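PDB 4JX0: exported protein from Bacteroides fragilis, which is of unknown function but binds magnesium and joins a BT_3987-like N-terminal domain to a probable F5/8 type C (discoidin-like) domain. Local coordinates for residues A[195-209]-A[218-232]. Numbering follows the deposited sequence.
Sequences ISFKSDIRPDKLGSL and NWYTSNANNYLTIIL. With MG (magnesium ion), chain D.
S196 and K198 pair with I231 and T229 as antiparallel hydrogen-bonded pairs. Each pair has two N-H...O bonds, and S196 N to I231 O, at 3.0 Å, is nearly straight at 175°. F197 and I230 form the non-hydrogen-bonded pair between them. The axes of strands 196-199 and 227-232 come within 4.8 Å. On one face the CD1 of I231 lies against CG and CD of K198. On the other, CE2 of F197 touches CG1 of I230, and L228 CD1 meets L209 CD1 at 3.5 Å.

Residues 199-202 run along the edge of the W219 indole, with R202 O in its plane. The indole NE1 donates to I201 O at 3.0 Å, from above the carbonyl plane. L206 CD2 sits over the five-membered ring in a CH-pi contact, 3.7 Å from its centroid. W219 CG is anti to the backbone N (chi1 -172°), which carries the ring in beneath L206. D200 holds Y227: its OD1 accepts from Y227 N at 3.1 Å and lies over one face of the ring, toward its rim, carboxylate and ring planes 13° apart. R298 makes a cation-pi contact with Y227.

R202 extends its chain to lay the guanidinium flat on Y220, with CZ 3.7 Å from the ring centroid. Its NH1 also donates in plane to S222 OG. OD1 of N226 takes the N-H groups of S222 and N223 from opposite faces of its plane, tying residues 222-226 together.

The 3-10 segment 203-209 brings S208 O to the magnesium ion, 2.2 Å away. D211, N213, N314 and E315 complete the protein ligands. Water 1 links S208 OG to W219 N. Strand 196-199 is an edge of a five-stranded antiparallel sheet, and the whole is consistent with the beta-sandwich of an F5/8 type C domain.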
ATOM      1  N   ILE A 195      -2.768  -3.772 -32.962  1.00 36.75           N
ATOM      2  CA  ILE A 195      -2.840  -4.129 -31.541  1.00 35.73           C
ATOM      3  C   ILE A 195      -3.987  -5.126 -31.298  1.00 39.49           C
ATOM      4  O   ILE A 195      -5.048  -5.012 -31.906  1.00 39.08           O
ATOM      5  CB  ILE A 195      -3.003  -2.856 -30.660  1.00 37.89           C
ATOM      6  CG1 ILE A 195      -1.738  -1.987 -30.742  1.00 38.09           C
ATOM      7  CG2 ILE A 195      -3.327  -3.223 -29.195  1.00 39.29           C
ATOM      8  CD1 ILE A 195      -1.809  -0.687 -29.948  1.00 43.53           C
ATOM      9  N   SER A 196      -3.762  -6.084 -30.386  1.00 36.45           N
ATOM     10  CA  SER A 196      -4.751  -7.072 -29.940  1.00 36.37           C
ATOM     11  C   SER A 196      -5.000  -6.812 -28.455  1.00 39.40           C
ATOM     12  O   SER A 196      -4.126  -6.256 -27.781  1.00 38.54           O
ATOM     13  CB  SER A 196      -4.259  -8.503 -30.183  1.00 40.62           C
ATOM     14  OG  SER A 196      -3.274  -8.580 -31.202  1.00 50.87           O
ATOM     15  N   PHE A 197      -6.184  -7.180 -27.947  1.00 35.12           N
ATOM     16  CA  PHE A 197      -6.545  -6.940 -26.554  1.00 33.64           C
ATOM     17  C   PHE A 197      -7.043  -8.194 -25.864  1.00 39.31           C
ATOM     18  O   PHE A 197      -7.719  -9.022 -26.477  1.00 39.83           O
ATOM     19  CB  PHE A 197      -7.635  -5.873 -26.467  1.00 34.10           C
ATOM     20  CG  PHE A 197      -7.279  -4.556 -27.103  1.00 34.10           C
ATOM     21  CD1 PHE A 197      -7.573  -4.310 -28.435  1.00 35.78           C
ATOM     22  CD2 PHE A 197      -6.677  -3.551 -26.365  1.00 36.14           C
ATOM     23  CE1 PHE A 197      -7.251  -3.090 -29.025  1.00 37.96           C
ATOM     24  CE2 PHE A 197      -6.341  -2.336 -26.961  1.00 36.67           C
ATOM     25  CZ  PHE A 197      -6.626  -2.115 -28.289  1.00 35.69           C
ATOM     26  N   LYS A 198      -6.737  -8.308 -24.568  1.00 36.16           N
ATOM     27  CA  LYS A 198      -7.195  -9.403 -23.719  1.00 36.57           C
ATOM     28  C   LYS A 198      -7.681  -8.805 -22.411  1.00 41.11           C
ATOM     29  O   LYS A 198      -7.156  -7.781 -21.968  1.00 41.53           O
ATOM     30  CB  LYS A 198      -6.088 -10.452 -23.494  1.00 39.44           C
ATOM     31  CG  LYS A 198      -5.908 -11.379 -24.689  1.00 64.75           C
ATOM     32  CD  LYS A 198      -4.861 -12.476 -24.463  1.00 80.62           C
ATOM     33  CE  LYS A 198      -5.445 -13.745 -23.878  1.00 97.73           C
ATOM     34  NZ  LYS A 198      -4.429 -14.826 -23.751  1.00107.33           N
ATOM     35  N   SER A 199      -8.713  -9.403 -21.824  1.00 37.35           N
ATOM     36  CA  SER A 199      -9.270  -8.941 -20.557  1.00 36.65           C
ATOM     37  C   SER A 199     -10.045 -10.065 -19.862  1.00 42.45           C
ATOM     38  O   SER A 199     -10.579 -10.960 -20.524  1.00 43.73           O
ATOM     39  CB  SER A 199     -10.186  -7.745 -20.786  1.00 37.85           C
ATOM     40  OG  SER A 199     -10.742  -7.295 -19.563  1.00 44.76           O
ATOM     41  N   ASP A 200     -10.118 -10.005 -18.527  1.00 37.95           N
ATOM     42  CA  ASP A 200     -10.879 -10.991 -17.756  1.00 37.88           C
ATOM     43  C   ASP A 200     -12.377 -10.679 -17.768  1.00 41.03           C
ATOM     44  O   ASP A 200     -13.160 -11.561 -17.427  1.00 42.17           O
ATOM     45  CB  ASP A 200     -10.386 -11.091 -16.307  1.00 39.25           C
ATOM     46  CG  ASP A 200     -10.465  -9.810 -15.514  1.00 45.36           C
ATOM     47  OD1 ASP A 200     -10.371  -8.720 -16.134  1.00 43.49           O
ATOM     48  OD2 ASP A 200     -10.623  -9.891 -14.276  1.00 52.13           O
ATOM     49  N   ILE A 201     -12.779  -9.443 -18.149  1.00 35.10           N
ATOM     50  CA  ILE A 201     -14.187  -9.039 -18.196  1.00 33.95           C
ATOM     51  C   ILE A 201     -14.540  -8.534 -19.597  1.00 39.18           C
ATOM     52  O   ILE A 201     -13.715  -7.884 -20.246  1.00 39.39           O
ATOM     53  CB  ILE A 201     -14.494  -7.978 -17.109  1.00 35.55           C
ATOM     54  CG1 ILE A 201     -16.002  -7.799 -16.944  1.00 35.33           C
ATOM     55  CG2 ILE A 201     -13.797  -6.623 -17.379  1.00 35.06           C
ATOM     56  CD1 ILE A 201     -16.408  -7.207 -15.648  1.00 37.29           C
ATOM     57  N   ARG A 202     -15.766  -8.859 -20.063  1.00 35.21           N
ATOM     58  CA  ARG A 202     -16.305  -8.462 -21.370  1.00 34.11           C
ATOM     59  C   ARG A 202     -15.297  -8.631 -22.512  1.00 38.15           C
ATOM     60  O   ARG A 202     -15.090  -7.691 -23.277  1.00 36.49           O
ATOM     61  CB  ARG A 202     -16.791  -7.005 -21.321  1.00 30.00           C
ATOM     62  CG  ARG A 202     -17.943  -6.799 -20.380  1.00 29.64           C
ATOM     63  CD  ARG A 202     -18.323  -5.350 -20.226  1.00 30.22           C
ATOM     64  NE  ARG A 202     -19.379  -5.234 -19.222  1.00 40.54           N
ATOM     65  CZ  ARG A 202     -19.200  -5.104 -17.908  1.00 49.49           C
ATOM     66  NH1 ARG A 202     -17.978  -5.010 -17.399  1.00 25.54           N
ATOM     67  NH2 ARG A 202     -20.244  -5.042 -17.096  1.00 43.32           N
ATOM     68  N   PRO A 203     -14.673  -9.816 -22.672  1.00 36.25           N
ATOM     69  CA  PRO A 203     -13.708  -9.986 -23.778  1.00 36.28           C
ATOM     70  C   PRO A 203     -14.353  -9.786 -25.157  1.00 41.02           C
ATOM     71  O   PRO A 203     -13.724  -9.253 -26.070  1.00 39.35           O
ATOM     72  CB  PRO A 203     -13.189 -11.407 -23.581  1.00 38.58           C
ATOM     73  CG  PRO A 203     -14.238 -12.089 -22.783  1.00 43.65           C
ATOM     74  CD  PRO A 203     -14.816 -11.056 -21.889  1.00 38.54           C
ATOM     75  N   ASP A 204     -15.633 -10.172 -25.276  1.00 40.04           N
ATOM     76  CA  ASP A 204     -16.444 -10.016 -26.493  1.00 41.03           C
ATOM     77  C   ASP A 204     -16.619  -8.535 -26.929  1.00 45.18           C
ATOM     78  O   ASP A 204     -16.905  -8.291 -28.100  1.00 45.31           O
ATOM     79  CB  ASP A 204     -17.838 -10.661 -26.296  1.00 44.45           C
ATOM     80  CG  ASP A 204     -18.626 -10.147 -25.089  1.00 61.97           C
ATOM     81  OD1 ASP A 204     -18.196 -10.414 -23.936  1.00 61.53           O
ATOM     82  OD2 ASP A 204     -19.687  -9.512 -25.295  1.00 73.26           O
ATOM     83  N   LYS A 205     -16.453  -7.563 -26.002  1.00 40.63           N
ATOM     84  CA  LYS A 205     -16.608  -6.135 -26.297  1.00 39.10           C
ATOM     85  C   LYS A 205     -15.262  -5.421 -26.537  1.00 41.54           C
ATOM     86  O   LYS A 205     -15.245  -4.191 -26.602  1.00 41.20           O
ATOM     87  CB  LYS A 205     -17.343  -5.454 -25.121  1.00 40.83           C
ATOM     88  CG  LYS A 205     -18.701  -6.063 -24.765  1.00 46.94           C
ATOM     89  CD  LYS A 205     -19.654  -6.120 -25.953  1.00 57.10           C
ATOM     90  CE  LYS A 205     -21.083  -6.388 -25.542  1.00 71.91           C
ATOM     91  NZ  LYS A 205     -21.929  -6.816 -26.694  1.00 83.09           N
ATOM     92  N   LEU A 206     -14.149  -6.160 -26.703  1.00 36.71           N
ATOM     93  CA  LEU A 206     -12.830  -5.527 -26.872  1.00 34.85           C
ATOM     94  C   LEU A 206     -12.565  -5.012 -28.299  1.00 37.51           C
ATOM     95  O   LEU A 206     -11.612  -4.255 -28.480  1.00 36.42           O
ATOM     96  CB  LEU A 206     -11.703  -6.490 -26.460  1.00 34.44           C
ATOM     97  CG  LEU A 206     -11.662  -6.899 -24.978  1.00 37.80           C
ATOM     98  CD1 LEU A 206     -10.721  -8.046 -24.775  1.00 37.90           C
ATOM     99  CD2 LEU A 206     -11.240  -5.746 -24.095  1.00 37.95           C
ATOM    100  N   GLY A 207     -13.406  -5.371 -29.274  1.00 33.67           N
ATOM    101  CA  GLY A 207     -13.270  -4.894 -30.648  1.00 32.90           C
ATOM    102  C   GLY A 207     -13.438  -3.388 -30.785  1.00 36.07           C
ATOM    103  O   GLY A 207     -12.891  -2.771 -31.706  1.00 34.71           O
ATOM    104  N   SER A 208     -14.188  -2.785 -29.840  1.00 32.62           N
ATOM    105  CA  SER A 208     -14.433  -1.348 -29.773  1.00 31.37           C
ATOM    106  C   SER A 208     -13.178  -0.530 -29.404  1.00 32.89           C
ATOM    107  O   SER A 208     -13.184   0.688 -29.583  1.00 31.59           O
ATOM    108  CB  SER A 208     -15.523  -1.060 -28.742  1.00 34.92           C
ATOM    109  OG  SER A 208     -15.085  -1.347 -27.422  1.00 42.24           O
ATOM    110  N   LEU A 209     -12.130  -1.172 -28.853  1.00 28.69           N
ATOM    111  CA  LEU A 209     -10.936  -0.460 -28.419  1.00 27.69           C
ATOM    112  C   LEU A 209     -10.050  -0.020 -29.594  1.00 31.48           C
ATOM    113  O   LEU A 209      -9.178   0.815 -29.369  1.00 31.01           O
ATOM    114  CB  LEU A 209     -10.128  -1.303 -27.426  1.00 27.50           C
ATOM    115  CG  LEU A 209     -10.881  -1.748 -26.154  1.00 31.65           C
ATOM    116  CD1 LEU A 209     -10.012  -2.623 -25.302  1.00 32.08           C
ATOM    117  CD2 LEU A 209     -11.358  -0.579 -25.346  1.00 30.69           C
ATOM    118  N   ASN A 218     -18.408   0.315 -24.996  1.00 35.50           N
ATOM    119  CA  ASN A 218     -18.815  -1.088 -24.997  1.00 35.09           C
ATOM    120  C   ASN A 218     -18.075  -1.845 -23.873  1.00 37.69           C
ATOM    121  O   ASN A 218     -18.709  -2.622 -23.163  1.00 38.06           O
ATOM    122  CB  ASN A 218     -18.581  -1.727 -26.357  1.00 34.66           C
ATOM    123  CG  ASN A 218     -19.622  -1.327 -27.366  1.00 64.27           C
ATOM    124  OD1 ASN A 218     -20.801  -1.670 -27.225  1.00 61.87           O
ATOM    125  ND2 ASN A 218     -19.236  -0.577 -28.393  1.00 58.54           N
ATOM    126  N   TRP A 219     -16.753  -1.605 -23.696  1.00 32.45           N
ATOM    127  CA  TRP A 219     -15.946  -2.221 -22.649  1.00 31.35           C
ATOM    128  C   TRP A 219     -15.733  -1.286 -21.460  1.00 33.78           C
ATOM    129  O   TRP A 219     -15.388  -0.115 -21.629  1.00 33.04           O
ATOM    130  CB  TRP A 219     -14.574  -2.621 -23.203  1.00 29.73           C
ATOM    131  CG  TRP A 219     -13.760  -3.425 -22.237  1.00 30.77           C
ATOM    132  CD1 TRP A 219     -13.820  -4.771 -22.041  1.00 34.43           C
ATOM    133  CD2 TRP A 219     -12.812  -2.921 -21.289  1.00 30.02           C
ATOM    134  NE1 TRP A 219     -12.948  -5.145 -21.041  1.00 33.75           N
ATOM    135  CE2 TRP A 219     -12.318  -4.026 -20.562  1.00 34.29           C
ATOM    136  CE3 TRP A 219     -12.360  -1.635 -20.956  1.00 30.62           C
ATOM    137  CZ2 TRP A 219     -11.379  -3.883 -19.535  1.00 33.22           C
ATOM    138  CZ3 TRP A 219     -11.418  -1.499 -19.950  1.00 31.63           C
ATOM    139  CH2 TRP A 219     -10.958  -2.607 -19.237  1.00 32.54           C
ATOM    140  N   TYR A 220     -15.850  -1.848 -20.252  1.00 29.28           N
ATOM    141  CA  TYR A 220     -15.614  -1.153 -18.994  1.00 27.55           C
ATOM    142  C   TYR A 220     -15.367  -2.175 -17.891  1.00 31.65           C
ATOM    143  O   TYR A 220     -15.769  -3.333 -18.024  1.00 31.75           O
ATOM    144  CB  TYR A 220     -16.784  -0.217 -18.633  1.00 27.98           C
ATOM    145  CG  TYR A 220     -18.139  -0.883 -18.567  1.00 29.55           C
ATOM    146  CD1 TYR A 220     -18.917  -1.029 -19.706  1.00 31.40           C
ATOM    147  CD2 TYR A 220     -18.680  -1.292 -17.353  1.00 31.04           C
ATOM    148  CE1 TYR A 220     -20.178  -1.615 -19.652  1.00 32.75           C
ATOM    149  CE2 TYR A 220     -19.955  -1.845 -17.278  1.00 32.55           C
ATOM    150  CZ  TYR A 220     -20.698  -2.021 -18.437  1.00 40.95           C
ATOM    151  OH  TYR A 220     -21.945  -2.607 -18.423  1.00 44.22           O
ATOM    152  N   THR A 221     -14.671  -1.766 -16.831  1.00 28.16           N
ATOM    153  CA  THR A 221     -14.376  -2.645 -15.703  1.00 28.03           C
ATOM    154  C   THR A 221     -15.507  -2.559 -14.694  1.00 32.75           C
ATOM    155  O   THR A 221     -16.300  -1.619 -14.735  1.00 31.51           O
ATOM    156  CB  THR A 221     -13.016  -2.275 -15.066  1.00 32.38           C
ATOM    157  OG1 THR A 221     -13.065  -0.972 -14.490  1.00 33.14           O
ATOM    158  CG2 THR A 221     -11.879  -2.335 -16.057  1.00 27.00           C
ATOM    159  N   SER A 222     -15.600  -3.565 -13.814  1.00 31.42           N
ATOM    160  CA  SER A 222     -16.580  -3.614 -12.723  1.00 32.39           C
ATOM    161  C   SER A 222     -15.916  -3.710 -11.326  1.00 37.81           C
ATOM    162  O   SER A 222     -16.619  -3.540 -10.337  1.00 38.26           O
ATOM    163  CB  SER A 222     -17.527  -4.785 -12.920  1.00 35.91           C
ATOM    164  OG  SER A 222     -18.210  -4.649 -14.153  1.00 43.38           O
ATOM    165  N   ASN A 223     -14.596  -3.962 -11.223  1.00 34.21           N
ATOM    166  CA  ASN A 223     -13.922  -4.028  -9.921  1.00 34.32           C
ATOM    167  C   ASN A 223     -12.415  -3.803 -10.088  1.00 38.89           C
ATOM    168  O   ASN A 223     -11.914  -3.791 -11.214  1.00 38.51           O
ATOM    169  CB  ASN A 223     -14.207  -5.358  -9.188  1.00 34.93           C
ATOM    170  CG  ASN A 223     -13.859  -6.613  -9.952  1.00 53.55           C
ATOM    171  OD1 ASN A 223     -12.718  -6.815 -10.368  1.00 57.41           O
ATOM    172  ND2 ASN A 223     -14.802  -7.533 -10.085  1.00 38.17           N
ATOM    173  N   ALA A 224     -11.704  -3.623  -8.962  1.00 35.32           N
ATOM    174  CA  ALA A 224     -10.259  -3.395  -8.943  1.00 34.51           C
ATOM    175  C   ALA A 224      -9.450  -4.585  -9.478  1.00 40.70           C
ATOM    176  O   ALA A 224      -8.296  -4.380  -9.873  1.00 41.54           O
ATOM    177  CB  ALA A 224      -9.803  -3.080  -7.531  1.00 34.98           C
ATOM    178  N   ASN A 225     -10.016  -5.814  -9.477  1.00 38.01           N
ATOM    179  CA  ASN A 225      -9.293  -6.993  -9.966  1.00 38.52           C
ATOM    180  C   ASN A 225      -9.349  -7.130 -11.481  1.00 42.77           C
ATOM    181  O   ASN A 225      -8.599  -7.940 -12.019  1.00 43.21           O
ATOM    182  CB  ASN A 225      -9.813  -8.277  -9.316  1.00 41.57           C
ATOM    183  CG  ASN A 225      -9.606  -8.301  -7.819  1.00 62.45           C
ATOM    184  OD1 ASN A 225      -8.551  -7.899  -7.303  1.00 49.73           O
ATOM    185  ND2 ASN A 225     -10.600  -8.786  -7.082  1.00 56.51           N
ATOM    186  N   ASN A 226     -10.204  -6.358 -12.183  1.00 39.03           N
ATOM    187  CA  ASN A 226     -10.244  -6.425 -13.647  1.00 38.20           C
ATOM    188  C   ASN A 226      -9.014  -5.763 -14.236  1.00 40.34           C
ATOM    189  O   ASN A 226      -8.432  -4.869 -13.610  1.00 40.57           O
ATOM    190  CB  ASN A 226     -11.488  -5.756 -14.231  1.00 36.54           C
ATOM    191  CG  ASN A 226     -12.807  -6.311 -13.779  1.00 49.65           C
ATOM    192  OD1 ASN A 226     -13.690  -5.567 -13.350  1.00 46.77           O
ATOM    193  ND2 ASN A 226     -13.014  -7.603 -13.927  1.00 36.65           N
ATOM    194  N   TYR A 227      -8.628  -6.193 -15.439  1.00 34.50           N
ATOM    195  CA  TYR A 227      -7.475  -5.642 -16.145  1.00 32.94           C
ATOM    196  C   TYR A 227      -7.752  -5.540 -17.644  1.00 35.83           C
ATOM    197  O   TYR A 227      -8.700  -6.144 -18.157  1.00 34.97           O
ATOM    198  CB  TYR A 227      -6.221  -6.512 -15.901  1.00 34.07           C
ATOM    199  CG  TYR A 227      -6.355  -7.939 -16.404  1.00 36.43           C
ATOM    200  CD1 TYR A 227      -6.058  -8.268 -17.722  1.00 38.61           C
ATOM    201  CD2 TYR A 227      -6.804  -8.953 -15.566  1.00 37.61           C
ATOM    202  CE1 TYR A 227      -6.196  -9.574 -18.193  1.00 40.90           C
ATOM    203  CE2 TYR A 227      -6.931 -10.264 -16.020  1.00 39.44           C
ATOM    204  CZ  TYR A 227      -6.637 -10.570 -17.340  1.00 48.68           C
ATOM    205  OH  TYR A 227      -6.766 -11.855 -17.826  1.00 51.19           O
ATOM    206  N   LEU A 228      -6.878  -4.802 -18.341  1.00 31.44           N
ATOM    207  CA  LEU A 228      -6.908  -4.641 -19.790  1.00 29.98           C
ATOM    208  C   LEU A 228      -5.497  -4.812 -20.313  1.00 33.08           C
ATOM    209  O   LEU A 228      -4.641  -3.998 -19.964  1.00 31.93           O
ATOM    210  CB  LEU A 228      -7.464  -3.261 -20.157  1.00 28.89           C
ATOM    211  CG  LEU A 228      -7.392  -2.844 -21.632  1.00 31.73           C
ATOM    212  CD1 LEU A 228      -8.164  -3.810 -22.528  1.00 31.16           C
ATOM    213  CD2 LEU A 228      -7.895  -1.437 -21.806  1.00 32.76           C
ATOM    214  N   THR A 229      -5.244  -5.859 -21.128  1.00 29.90           N
ATOM    215  CA  THR A 229      -3.918  -6.119 -21.685  1.00 30.05           C
ATOM    216  C   THR A 229      -3.850  -5.663 -23.130  1.00 34.88           C
ATOM    217  O   THR A 229      -4.740  -5.969 -23.910  1.00 34.60           O
ATOM    218  CB  THR A 229      -3.537  -7.600 -21.586  1.00 38.71           C
ATOM    219  OG1 THR A 229      -3.866  -8.087 -20.295  1.00 39.27           O
ATOM    220  CG2 THR A 229      -2.056  -7.840 -21.824  1.00 38.71           C
ATOM    221  N   ILE A 230      -2.781  -4.940 -23.477  1.00 32.45           N
ATOM    222  CA  ILE A 230      -2.478  -4.459 -24.826  1.00 32.66           C
ATOM    223  C   ILE A 230      -1.413  -5.393 -25.339  1.00 38.35           C
ATOM    224  O   ILE A 230      -0.370  -5.491 -24.698  1.00 38.57           O
ATOM    225  CB  ILE A 230      -1.995  -2.969 -24.808  1.00 35.15           C
ATOM    226  CG1 ILE A 230      -3.179  -1.990 -24.707  1.00 35.68           C
ATOM    227  CG2 ILE A 230      -1.146  -2.638 -26.044  1.00 34.38           C
ATOM    228  CD1 ILE A 230      -4.019  -2.145 -23.508  1.00 44.59           C
ATOM    229  N   ILE A 231      -1.648  -6.076 -26.467  1.00 35.45           N
ATOM    230  CA  ILE A 231      -0.675  -7.013 -27.022  1.00 35.70           C
ATOM    231  C   ILE A 231      -0.187  -6.472 -28.357  1.00 40.33           C
ATOM    232  O   ILE A 231      -0.983  -6.331 -29.282  1.00 39.06           O
ATOM    233  CB  ILE A 231      -1.293  -8.428 -27.154  1.00 39.15           C
ATOM    234  CG1 ILE A 231      -1.838  -8.930 -25.794  1.00 39.19           C
ATOM    235  CG2 ILE A 231      -0.264  -9.420 -27.703  1.00 40.44           C
ATOM    236  CD1 ILE A 231      -2.957  -9.837 -25.900  1.00 43.62           C
ATOM    237  N   LEU A 232       1.123  -6.183 -28.456  1.00 38.97           N
ATOM    238  CA  LEU A 232       1.738  -5.677 -29.684  1.00 39.57           C
ATOM    239  C   LEU A 232       2.142  -6.847 -30.589  1.00 46.67           C
ATOM    240  O   LEU A 232       2.405  -7.936 -30.071  1.00 47.19           O
ATOM    241  CB  LEU A 232       2.980  -4.832 -29.365  1.00 39.16           C
ATOM    242  CG  LEU A 232       2.811  -3.730 -28.326  1.00 42.44           C
ATOM    243  CD1 LEU A 232       4.117  -3.011 -28.097  1.00 42.69           C
ATOM    244  CD2 LEU A 232       1.736  -2.738 -28.742  1.00 43.28           C
TER
HETATM  245 MG    MG D 402     -13.537   2.800 -29.958  1.00 22.58          MG
HETATM  246  O   HOH W   1     -15.422   0.373 -25.520  1.00 23.59           O
HETATM  247  O   HOH W   2     -15.542   2.500 -29.172  1.00 33.37           O